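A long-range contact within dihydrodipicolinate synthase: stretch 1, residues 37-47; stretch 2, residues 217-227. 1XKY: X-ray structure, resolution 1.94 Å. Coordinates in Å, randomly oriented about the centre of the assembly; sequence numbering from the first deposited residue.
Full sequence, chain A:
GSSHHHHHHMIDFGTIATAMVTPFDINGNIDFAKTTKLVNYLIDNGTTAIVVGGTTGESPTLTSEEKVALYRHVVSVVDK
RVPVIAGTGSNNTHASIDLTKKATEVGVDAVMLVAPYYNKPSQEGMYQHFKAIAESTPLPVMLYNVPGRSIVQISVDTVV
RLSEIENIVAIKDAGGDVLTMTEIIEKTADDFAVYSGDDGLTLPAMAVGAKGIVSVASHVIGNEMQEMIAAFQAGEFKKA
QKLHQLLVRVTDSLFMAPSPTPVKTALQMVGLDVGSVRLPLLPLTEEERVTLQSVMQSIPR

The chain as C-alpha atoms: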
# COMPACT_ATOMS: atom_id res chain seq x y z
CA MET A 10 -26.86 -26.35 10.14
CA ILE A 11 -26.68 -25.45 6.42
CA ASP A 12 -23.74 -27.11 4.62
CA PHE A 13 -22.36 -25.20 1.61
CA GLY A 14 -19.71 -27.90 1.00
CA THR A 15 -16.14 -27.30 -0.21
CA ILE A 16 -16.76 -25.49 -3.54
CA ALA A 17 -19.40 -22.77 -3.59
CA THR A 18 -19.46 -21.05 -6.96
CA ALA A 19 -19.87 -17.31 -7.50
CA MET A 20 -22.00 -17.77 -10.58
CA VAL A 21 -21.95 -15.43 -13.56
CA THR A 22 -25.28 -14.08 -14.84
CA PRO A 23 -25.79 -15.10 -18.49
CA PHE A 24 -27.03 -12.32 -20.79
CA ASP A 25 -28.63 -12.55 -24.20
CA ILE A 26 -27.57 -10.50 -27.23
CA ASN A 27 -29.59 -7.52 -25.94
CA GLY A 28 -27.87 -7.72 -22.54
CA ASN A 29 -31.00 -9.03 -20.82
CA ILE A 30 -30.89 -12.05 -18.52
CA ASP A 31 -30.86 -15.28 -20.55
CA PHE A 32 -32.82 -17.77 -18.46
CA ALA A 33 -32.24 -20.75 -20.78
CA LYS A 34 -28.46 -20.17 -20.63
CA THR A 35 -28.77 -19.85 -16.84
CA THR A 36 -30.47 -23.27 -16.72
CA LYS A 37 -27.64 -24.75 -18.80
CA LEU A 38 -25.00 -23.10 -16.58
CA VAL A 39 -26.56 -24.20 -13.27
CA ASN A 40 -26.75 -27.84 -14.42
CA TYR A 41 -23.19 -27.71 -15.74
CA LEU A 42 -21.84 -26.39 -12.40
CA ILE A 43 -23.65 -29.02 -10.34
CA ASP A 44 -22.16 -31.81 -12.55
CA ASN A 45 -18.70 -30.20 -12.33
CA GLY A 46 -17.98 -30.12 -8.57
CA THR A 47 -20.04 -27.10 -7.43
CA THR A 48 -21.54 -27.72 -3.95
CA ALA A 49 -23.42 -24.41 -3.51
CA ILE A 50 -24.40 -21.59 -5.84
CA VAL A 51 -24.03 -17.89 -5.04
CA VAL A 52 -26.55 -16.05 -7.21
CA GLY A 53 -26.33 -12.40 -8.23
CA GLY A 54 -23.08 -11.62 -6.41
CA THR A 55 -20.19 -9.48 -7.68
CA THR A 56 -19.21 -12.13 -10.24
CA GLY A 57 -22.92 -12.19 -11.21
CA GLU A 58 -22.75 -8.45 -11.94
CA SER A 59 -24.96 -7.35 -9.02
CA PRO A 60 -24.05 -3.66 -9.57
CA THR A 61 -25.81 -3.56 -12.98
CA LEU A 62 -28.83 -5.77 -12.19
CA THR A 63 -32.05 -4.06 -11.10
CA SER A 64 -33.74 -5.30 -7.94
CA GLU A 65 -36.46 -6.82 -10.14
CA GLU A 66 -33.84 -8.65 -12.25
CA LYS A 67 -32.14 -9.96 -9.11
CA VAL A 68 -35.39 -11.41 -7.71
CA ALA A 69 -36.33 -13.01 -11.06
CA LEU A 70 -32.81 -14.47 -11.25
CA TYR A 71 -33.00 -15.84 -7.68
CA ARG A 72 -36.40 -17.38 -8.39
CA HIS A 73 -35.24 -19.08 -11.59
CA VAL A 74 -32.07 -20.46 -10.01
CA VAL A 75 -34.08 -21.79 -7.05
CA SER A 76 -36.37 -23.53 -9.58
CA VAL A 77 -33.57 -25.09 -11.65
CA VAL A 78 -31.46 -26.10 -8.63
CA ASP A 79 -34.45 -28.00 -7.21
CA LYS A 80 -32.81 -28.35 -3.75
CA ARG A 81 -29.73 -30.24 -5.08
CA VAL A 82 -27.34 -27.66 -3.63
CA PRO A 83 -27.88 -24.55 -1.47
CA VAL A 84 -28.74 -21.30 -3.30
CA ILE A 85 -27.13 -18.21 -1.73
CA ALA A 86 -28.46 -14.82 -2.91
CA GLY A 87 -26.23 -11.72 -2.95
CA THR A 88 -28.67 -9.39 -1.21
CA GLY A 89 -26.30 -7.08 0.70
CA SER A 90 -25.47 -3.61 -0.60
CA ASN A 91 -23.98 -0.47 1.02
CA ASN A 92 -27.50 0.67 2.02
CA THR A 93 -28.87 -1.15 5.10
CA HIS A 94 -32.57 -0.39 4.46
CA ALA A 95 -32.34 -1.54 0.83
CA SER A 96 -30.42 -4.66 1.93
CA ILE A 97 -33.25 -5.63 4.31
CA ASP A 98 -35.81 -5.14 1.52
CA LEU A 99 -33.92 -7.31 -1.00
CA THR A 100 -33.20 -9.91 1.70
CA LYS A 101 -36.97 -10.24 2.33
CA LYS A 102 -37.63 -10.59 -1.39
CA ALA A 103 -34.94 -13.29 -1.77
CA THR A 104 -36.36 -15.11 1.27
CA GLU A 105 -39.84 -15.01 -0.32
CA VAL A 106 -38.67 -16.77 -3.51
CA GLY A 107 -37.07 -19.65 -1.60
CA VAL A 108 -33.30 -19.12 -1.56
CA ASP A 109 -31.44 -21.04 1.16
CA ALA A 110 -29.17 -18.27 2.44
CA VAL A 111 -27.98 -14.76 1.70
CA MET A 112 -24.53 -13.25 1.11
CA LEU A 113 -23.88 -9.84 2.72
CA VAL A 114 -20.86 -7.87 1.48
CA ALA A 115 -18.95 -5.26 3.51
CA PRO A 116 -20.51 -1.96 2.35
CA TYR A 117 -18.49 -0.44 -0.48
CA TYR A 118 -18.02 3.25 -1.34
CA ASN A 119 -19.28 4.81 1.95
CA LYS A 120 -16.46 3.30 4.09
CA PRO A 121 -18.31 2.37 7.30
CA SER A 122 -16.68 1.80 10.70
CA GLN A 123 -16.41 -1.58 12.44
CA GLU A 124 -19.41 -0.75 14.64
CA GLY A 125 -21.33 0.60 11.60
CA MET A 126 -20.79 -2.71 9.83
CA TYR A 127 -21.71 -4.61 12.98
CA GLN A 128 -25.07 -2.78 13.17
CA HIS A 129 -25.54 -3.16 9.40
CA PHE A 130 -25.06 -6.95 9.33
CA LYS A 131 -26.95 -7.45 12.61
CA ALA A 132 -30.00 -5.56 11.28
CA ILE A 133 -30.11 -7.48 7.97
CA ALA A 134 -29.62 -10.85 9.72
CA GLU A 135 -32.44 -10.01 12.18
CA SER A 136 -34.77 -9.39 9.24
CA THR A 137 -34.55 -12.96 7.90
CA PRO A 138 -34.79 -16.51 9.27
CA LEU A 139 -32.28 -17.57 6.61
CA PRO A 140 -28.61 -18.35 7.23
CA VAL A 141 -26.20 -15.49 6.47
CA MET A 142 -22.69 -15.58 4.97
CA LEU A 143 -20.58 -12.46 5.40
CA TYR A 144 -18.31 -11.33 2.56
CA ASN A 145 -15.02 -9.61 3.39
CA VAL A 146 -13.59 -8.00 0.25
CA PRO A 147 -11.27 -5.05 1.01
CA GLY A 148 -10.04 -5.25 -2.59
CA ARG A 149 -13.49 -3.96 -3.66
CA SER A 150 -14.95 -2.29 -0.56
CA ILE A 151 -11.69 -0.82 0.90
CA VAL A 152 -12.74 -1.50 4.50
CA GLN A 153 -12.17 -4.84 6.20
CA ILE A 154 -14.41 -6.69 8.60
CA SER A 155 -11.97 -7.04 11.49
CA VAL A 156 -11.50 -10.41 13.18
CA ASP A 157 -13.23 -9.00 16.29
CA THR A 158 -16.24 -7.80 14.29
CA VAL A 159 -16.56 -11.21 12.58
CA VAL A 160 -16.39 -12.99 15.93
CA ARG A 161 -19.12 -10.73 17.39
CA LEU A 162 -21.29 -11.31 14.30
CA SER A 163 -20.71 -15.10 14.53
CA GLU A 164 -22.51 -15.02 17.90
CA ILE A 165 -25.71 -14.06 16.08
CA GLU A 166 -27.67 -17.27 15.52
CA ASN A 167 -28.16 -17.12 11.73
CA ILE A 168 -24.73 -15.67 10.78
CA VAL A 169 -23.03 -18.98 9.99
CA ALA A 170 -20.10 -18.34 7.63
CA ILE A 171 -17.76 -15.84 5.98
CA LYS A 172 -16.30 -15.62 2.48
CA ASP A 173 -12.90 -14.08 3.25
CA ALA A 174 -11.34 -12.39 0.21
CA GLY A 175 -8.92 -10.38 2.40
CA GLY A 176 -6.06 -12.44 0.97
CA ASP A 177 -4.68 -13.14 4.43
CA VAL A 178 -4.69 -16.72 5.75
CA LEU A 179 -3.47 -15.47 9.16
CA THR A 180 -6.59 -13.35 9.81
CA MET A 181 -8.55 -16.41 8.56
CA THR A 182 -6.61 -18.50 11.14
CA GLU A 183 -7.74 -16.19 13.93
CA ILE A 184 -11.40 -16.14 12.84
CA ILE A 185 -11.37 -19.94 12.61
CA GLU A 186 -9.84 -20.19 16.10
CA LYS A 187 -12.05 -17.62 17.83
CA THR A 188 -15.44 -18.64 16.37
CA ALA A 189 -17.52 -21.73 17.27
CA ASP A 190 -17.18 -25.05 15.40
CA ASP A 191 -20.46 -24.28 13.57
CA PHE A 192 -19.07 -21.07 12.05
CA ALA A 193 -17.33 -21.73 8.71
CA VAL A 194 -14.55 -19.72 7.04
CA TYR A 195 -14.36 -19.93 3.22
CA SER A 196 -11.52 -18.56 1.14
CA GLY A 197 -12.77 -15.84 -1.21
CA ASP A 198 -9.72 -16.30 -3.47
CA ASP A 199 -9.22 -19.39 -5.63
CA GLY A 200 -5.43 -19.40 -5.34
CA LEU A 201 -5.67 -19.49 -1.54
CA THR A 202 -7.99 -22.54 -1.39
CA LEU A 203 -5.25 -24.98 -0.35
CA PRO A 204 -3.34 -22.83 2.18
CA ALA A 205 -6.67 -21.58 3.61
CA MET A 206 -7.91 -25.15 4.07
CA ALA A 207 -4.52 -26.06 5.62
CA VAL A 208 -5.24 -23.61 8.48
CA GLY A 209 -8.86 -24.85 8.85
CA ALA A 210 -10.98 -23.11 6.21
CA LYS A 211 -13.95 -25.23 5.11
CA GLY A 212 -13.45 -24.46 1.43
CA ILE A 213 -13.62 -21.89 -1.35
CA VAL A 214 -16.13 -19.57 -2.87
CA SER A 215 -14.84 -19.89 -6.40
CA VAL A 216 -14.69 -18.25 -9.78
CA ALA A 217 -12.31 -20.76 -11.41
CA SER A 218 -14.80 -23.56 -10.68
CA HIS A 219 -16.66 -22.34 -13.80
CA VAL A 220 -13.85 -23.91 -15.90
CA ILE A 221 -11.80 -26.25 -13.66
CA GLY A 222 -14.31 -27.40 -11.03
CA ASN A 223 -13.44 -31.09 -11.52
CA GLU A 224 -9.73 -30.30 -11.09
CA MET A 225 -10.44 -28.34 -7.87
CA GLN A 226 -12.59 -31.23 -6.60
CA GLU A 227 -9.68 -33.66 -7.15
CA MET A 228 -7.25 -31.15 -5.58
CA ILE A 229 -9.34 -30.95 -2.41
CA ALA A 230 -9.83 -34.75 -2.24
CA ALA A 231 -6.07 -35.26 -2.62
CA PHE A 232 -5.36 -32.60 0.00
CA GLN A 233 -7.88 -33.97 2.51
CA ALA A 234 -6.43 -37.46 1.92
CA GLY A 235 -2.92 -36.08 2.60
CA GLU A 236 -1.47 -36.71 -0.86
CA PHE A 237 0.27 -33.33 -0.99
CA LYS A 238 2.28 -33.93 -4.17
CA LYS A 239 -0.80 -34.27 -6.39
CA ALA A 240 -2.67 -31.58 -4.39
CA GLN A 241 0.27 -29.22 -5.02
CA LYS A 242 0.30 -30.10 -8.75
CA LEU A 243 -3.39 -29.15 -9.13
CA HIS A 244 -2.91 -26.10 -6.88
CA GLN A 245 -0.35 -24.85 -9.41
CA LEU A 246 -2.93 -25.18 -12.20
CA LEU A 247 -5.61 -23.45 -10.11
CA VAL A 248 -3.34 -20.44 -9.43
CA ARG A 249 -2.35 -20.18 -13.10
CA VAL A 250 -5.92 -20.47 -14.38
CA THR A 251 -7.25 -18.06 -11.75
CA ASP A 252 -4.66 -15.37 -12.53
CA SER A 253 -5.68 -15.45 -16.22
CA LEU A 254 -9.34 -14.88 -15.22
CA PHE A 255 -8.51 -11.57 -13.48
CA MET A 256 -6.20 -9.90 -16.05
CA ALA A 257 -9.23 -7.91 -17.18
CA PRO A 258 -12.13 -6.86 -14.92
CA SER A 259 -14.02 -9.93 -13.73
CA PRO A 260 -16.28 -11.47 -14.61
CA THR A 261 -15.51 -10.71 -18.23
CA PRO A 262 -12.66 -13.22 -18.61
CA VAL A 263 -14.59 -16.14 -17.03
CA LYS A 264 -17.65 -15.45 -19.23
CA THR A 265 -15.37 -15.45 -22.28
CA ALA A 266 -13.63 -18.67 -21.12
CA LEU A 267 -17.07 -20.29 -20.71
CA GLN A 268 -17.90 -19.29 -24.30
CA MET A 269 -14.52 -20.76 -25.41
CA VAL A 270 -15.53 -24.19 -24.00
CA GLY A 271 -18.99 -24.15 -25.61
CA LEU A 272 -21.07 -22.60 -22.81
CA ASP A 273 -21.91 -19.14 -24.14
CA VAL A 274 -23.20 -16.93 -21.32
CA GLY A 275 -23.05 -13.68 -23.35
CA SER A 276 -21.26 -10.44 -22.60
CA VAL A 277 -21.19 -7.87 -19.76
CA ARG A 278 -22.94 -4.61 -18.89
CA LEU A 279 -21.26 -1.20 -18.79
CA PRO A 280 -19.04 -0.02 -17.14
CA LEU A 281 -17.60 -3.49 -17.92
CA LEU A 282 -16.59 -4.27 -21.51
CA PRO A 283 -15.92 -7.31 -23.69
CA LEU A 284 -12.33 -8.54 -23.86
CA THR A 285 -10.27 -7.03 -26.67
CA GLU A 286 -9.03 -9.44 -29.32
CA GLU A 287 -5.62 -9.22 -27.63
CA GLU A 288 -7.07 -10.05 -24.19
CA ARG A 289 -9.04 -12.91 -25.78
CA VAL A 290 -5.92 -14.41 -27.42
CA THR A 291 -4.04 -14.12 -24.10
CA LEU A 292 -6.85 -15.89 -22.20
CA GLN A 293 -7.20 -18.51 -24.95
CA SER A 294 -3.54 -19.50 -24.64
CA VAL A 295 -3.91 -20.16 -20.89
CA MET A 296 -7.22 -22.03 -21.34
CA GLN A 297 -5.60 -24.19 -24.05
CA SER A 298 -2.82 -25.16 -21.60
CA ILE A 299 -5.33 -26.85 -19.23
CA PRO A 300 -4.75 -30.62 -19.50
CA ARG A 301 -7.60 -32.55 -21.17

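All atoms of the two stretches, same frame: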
# COMPACT_ATOMS: atom_id res chain seq x y z
N LYS A 37 -28.78 -23.97 -18.33
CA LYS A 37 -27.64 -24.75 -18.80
C LYS A 37 -26.44 -24.62 -17.85
O LYS A 37 -25.81 -25.61 -17.49
CB LYS A 37 -27.24 -24.34 -20.21
CG LYS A 37 -26.26 -25.30 -20.87
CD LYS A 37 -25.65 -24.73 -22.16
CE LYS A 37 -26.58 -24.80 -23.36
NZ LYS A 37 -27.45 -23.60 -23.50
N LEU A 38 -26.16 -23.38 -17.44
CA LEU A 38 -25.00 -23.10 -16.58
C LEU A 38 -25.13 -23.74 -15.21
O LEU A 38 -24.18 -24.32 -14.70
CB LEU A 38 -24.79 -21.59 -16.43
CG LEU A 38 -23.67 -21.17 -15.46
CD1 LEU A 38 -22.33 -21.69 -15.94
CD2 LEU A 38 -23.62 -19.65 -15.31
N VAL A 39 -26.31 -23.61 -14.59
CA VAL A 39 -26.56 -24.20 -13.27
C VAL A 39 -26.35 -25.72 -13.29
O VAL A 39 -25.67 -26.27 -12.42
CB VAL A 39 -27.98 -23.87 -12.76
CG1 VAL A 39 -28.34 -24.71 -11.54
CG2 VAL A 39 -28.09 -22.38 -12.41
N ASN A 40 -26.91 -26.38 -14.30
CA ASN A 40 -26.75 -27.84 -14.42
C ASN A 40 -25.30 -28.26 -14.66
O ASN A 40 -24.82 -29.24 -14.06
CB ASN A 40 -27.67 -28.38 -15.52
CG ASN A 40 -29.11 -28.44 -15.08
OD1 ASN A 40 -29.42 -28.95 -14.00
ND2 ASN A 40 -30.01 -27.90 -15.89
N TYR A 41 -24.62 -27.50 -15.51
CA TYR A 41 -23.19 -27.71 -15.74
C TYR A 41 -22.39 -27.63 -14.42
O TYR A 41 -21.59 -28.54 -14.11
CB TYR A 41 -22.65 -26.70 -16.76
CG TYR A 41 -21.14 -26.71 -16.82
CD1 TYR A 41 -20.46 -27.63 -17.62
CD2 TYR A 41 -20.39 -25.83 -16.04
CE1 TYR A 41 -19.06 -27.66 -17.65
CE2 TYR A 41 -19.00 -25.85 -16.07
CZ TYR A 41 -18.34 -26.76 -16.87
OH TYR A 41 -16.95 -26.78 -16.89
N LEU A 42 -22.60 -26.58 -13.65
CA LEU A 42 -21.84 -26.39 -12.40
C LEU A 42 -22.05 -27.55 -11.44
O LEU A 42 -21.09 -28.10 -10.90
CB LEU A 42 -22.20 -25.06 -11.73
CG LEU A 42 -21.77 -23.81 -12.51
CD1 LEU A 42 -22.30 -22.56 -11.82
CD2 LEU A 42 -20.26 -23.76 -12.68
N ILE A 43 -23.31 -27.94 -11.25
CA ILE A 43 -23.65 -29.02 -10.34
C ILE A 43 -22.99 -30.36 -10.74
O ILE A 43 -22.59 -31.13 -9.87
CB ILE A 43 -25.18 -29.15 -10.16
CG1 ILE A 43 -25.72 -27.90 -9.43
CG2 ILE A 43 -25.54 -30.40 -9.37
CD1 ILE A 43 -27.25 -27.80 -9.40
N ASP A 44 -22.85 -30.60 -12.04
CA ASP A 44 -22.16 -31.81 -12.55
C ASP A 44 -20.64 -31.67 -12.61
O ASP A 44 -19.95 -32.64 -12.94
CB ASP A 44 -22.67 -32.17 -13.95
CG ASP A 44 -24.14 -32.56 -13.95
OD1 ASP A 44 -24.68 -32.93 -12.89
OD2 ASP A 44 -24.75 -32.49 -15.04
N ASN A 45 -20.13 -30.48 -12.28
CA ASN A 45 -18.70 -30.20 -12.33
C ASN A 45 -18.14 -29.71 -10.99
O ASN A 45 -17.31 -28.81 -10.94
CB ASN A 45 -18.41 -29.21 -13.47
CG ASN A 45 -18.43 -29.88 -14.83
OD1 ASN A 45 -17.40 -30.38 -15.29
ND2 ASN A 45 -19.60 -29.94 -15.46
N GLY A 46 -18.59 -30.33 -9.89
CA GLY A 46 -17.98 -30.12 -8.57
C GLY A 46 -18.50 -28.99 -7.71
O GLY A 46 -18.05 -28.82 -6.57
N THR A 47 -19.46 -28.20 -8.22
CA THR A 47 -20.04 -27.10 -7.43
C THR A 47 -20.99 -27.64 -6.35
O THR A 47 -21.89 -28.43 -6.65
CB THR A 47 -20.78 -26.07 -8.34
OG1 THR A 47 -19.82 -25.35 -9.12
CG2 THR A 47 -21.60 -25.07 -7.52
N ALA A 217 -12.96 -19.77 -10.54
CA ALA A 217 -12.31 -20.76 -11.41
C ALA A 217 -13.09 -22.06 -11.60
O ALA A 217 -12.93 -22.75 -12.61
CB ALA A 217 -10.91 -21.08 -10.89
N SER A 218 -13.91 -22.40 -10.61
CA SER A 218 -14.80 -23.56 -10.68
C SER A 218 -15.73 -23.56 -11.90
O SER A 218 -16.24 -24.61 -12.26
CB SER A 218 -15.64 -23.62 -9.41
OG SER A 218 -16.39 -22.43 -9.29
N HIS A 219 -15.96 -22.40 -12.52
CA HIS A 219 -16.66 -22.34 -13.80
C HIS A 219 -15.96 -23.14 -14.91
O HIS A 219 -16.62 -23.62 -15.82
CB HIS A 219 -16.80 -20.90 -14.30
CG HIS A 219 -17.79 -20.07 -13.53
ND1 HIS A 219 -19.12 -19.98 -13.88
CD2 HIS A 219 -17.62 -19.23 -12.48
CE1 HIS A 219 -19.73 -19.16 -13.06
NE2 HIS A 219 -18.85 -18.68 -12.20
N VAL A 220 -14.63 -23.24 -14.85
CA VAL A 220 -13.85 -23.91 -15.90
C VAL A 220 -13.02 -25.11 -15.43
O VAL A 220 -12.76 -26.01 -16.22
CB VAL A 220 -12.93 -22.93 -16.68
CG1 VAL A 220 -13.78 -21.97 -17.51
CG2 VAL A 220 -11.98 -22.16 -15.74
N ILE A 221 -12.60 -25.13 -14.17
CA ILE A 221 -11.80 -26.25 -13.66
C ILE A 221 -12.34 -26.81 -12.34
O ILE A 221 -11.58 -27.20 -11.47
CB ILE A 221 -10.31 -25.87 -13.53
CG1 ILE A 221 -10.15 -24.57 -12.73
CG2 ILE A 221 -9.67 -25.74 -14.93
CD1 ILE A 221 -8.74 -24.37 -12.14
N GLY A 222 -13.66 -26.86 -12.22
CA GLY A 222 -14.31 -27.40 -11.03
C GLY A 222 -13.91 -28.84 -10.73
O GLY A 222 -13.68 -29.18 -9.57
N ASN A 223 -13.81 -29.68 -11.76
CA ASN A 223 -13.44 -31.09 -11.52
C ASN A 223 -12.01 -31.18 -10.99
O ASN A 223 -11.73 -31.98 -10.09
CB ASN A 223 -13.61 -31.96 -12.78
CG ASN A 223 -15.08 -32.23 -13.13
OD1 ASN A 223 -15.97 -32.19 -12.27
ND2 ASN A 223 -15.33 -32.54 -14.39
N GLU A 224 -11.12 -30.36 -11.53
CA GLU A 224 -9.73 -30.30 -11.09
C GLU A 224 -9.62 -29.85 -9.61
O GLU A 224 -8.88 -30.45 -8.82
CB GLU A 224 -8.91 -29.37 -11.98
CG GLU A 224 -8.65 -29.91 -13.40
CD GLU A 224 -9.81 -29.72 -14.39
OE1 GLU A 224 -10.91 -29.30 -13.99
OE2 GLU A 224 -9.62 -30.04 -15.58
N MET A 225 -10.39 -28.83 -9.25
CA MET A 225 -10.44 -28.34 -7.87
C MET A 225 -11.02 -29.39 -6.92
O MET A 225 -10.56 -29.52 -5.79
CB MET A 225 -11.29 -27.07 -7.79
CG MET A 225 -10.72 -25.88 -8.52
SD MET A 225 -11.83 -24.47 -8.54
CE MET A 225 -11.90 -24.11 -6.78
N GLN A 226 -12.02 -30.13 -7.38
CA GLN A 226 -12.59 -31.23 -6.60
C GLN A 226 -11.52 -32.29 -6.30
O GLN A 226 -11.39 -32.74 -5.16
CB GLN A 226 -13.78 -31.82 -7.35
CG GLN A 226 -14.52 -32.92 -6.63
CD GLN A 226 -15.74 -33.37 -7.40
OE1 GLN A 226 -15.63 -34.06 -8.42
NE2 GLN A 226 -16.91 -32.97 -6.94
N GLU A 227 -10.76 -32.67 -7.32
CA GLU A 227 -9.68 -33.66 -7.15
C GLU A 227 -8.55 -33.11 -6.28
O GLU A 227 -7.96 -33.84 -5.49
CB GLU A 227 -9.13 -34.08 -8.53
CG GLU A 227 -7.99 -35.10 -8.49
CD GLU A 227 -8.44 -36.53 -8.24
OE1 GLU A 227 -7.56 -37.40 -8.06
OE2 GLU A 227 -9.65 -36.80 -8.23
O HOH W 1 -15.73 -26.53 -14.45
O HOH W 2 -18.08 -33.62 -14.71
O HOH W 3 -18.32 -26.22 -10.91
O HOH W 4 -14.98 -29.12 -14.36
O HOH W 5 -16.89 -30.92 -5.21

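Segments far apart in sequence can pack closely with much of their polar contact carried by water, and glycine can let their backbones come especially near. These two stretches of dihydrodipicolinate synthase, whose touching residues lie at least 176 positions apart, illustrate the principle. Helix 37-44 and helix 218-227 run nearly parallel, with 16° between their N-to-C directions, and their axes come no closer than 9.5 Å. The second helix is kinked: the N atoms of Asn 223 and Glu 224 make no bond to the preceding turn, whereas regular bonding resumes with Met 225 N to Ile 221 O. The backbones draw together beyond the first helix, where the CA atoms of Gly 46 and Gly 222 are 5.2 Å apart.

Both glycines suit this approach. A CB on Gly 222 would lie 2.1 Å from Asn 45 O; in its absence, Gly 222 CA sits 3.3 Å from Asn 45 O in a CA-H...O contact. A CB on Gly 46 would fall 3.0 Å from Gly 222 O, and at the backbone angles of Gly 46 (phi 89°, psi -3°) a CB would also be jammed against Asn 45 O, which by itself calls for glycine.

At the N-terminal end of the contact the pairing is largely apolar and centres on His 219. Leu 38 CD1 approaches the edge of the imidazole, 4.2 Å from His 219 ND1, while Leu 42 CD2 lies 4.0 Å from His 219 CA. This packing leaves His 219 ND1 buried without a polar partner, although NE2 is satisfied elsewhere in the structure. Tyr 41 reaches across with a t rotamer, and its ring edge meets backbone, Tyr 41 CE2 lying 3.3 Å from His 219 O.

Water completes the polar chemistry. Water 1 bonds to Tyr 41 OH, donates to Ser 218 O and accepts from Gly 222 N, tying the tyrosine to main-chain groups of the second stretch. Around Asn 45 the arrangement begins within its own stretch: Asn 45 ND2 donates to Tyr 41 O at 2.8 Å, holding the amide so that Asn 45 OD1 lies 3.1 Å from Asn 223 ND2. Water 4 donates to Asn 45 OD1 and accepts from Asn 223 N, supplying that kink-site amide with a partner; water 2 similarly links Asp 44 O to Asn 223 ND2. Farther along, Gln 226 extends its side chain until NE2 is 3.5 Å from Gly 46 CA, and water 5 accepts from Gln 226 NE2 while donating to Gly 46 O. The contact thus combines apolar packing, close glycine backbones and a set of bridging waters.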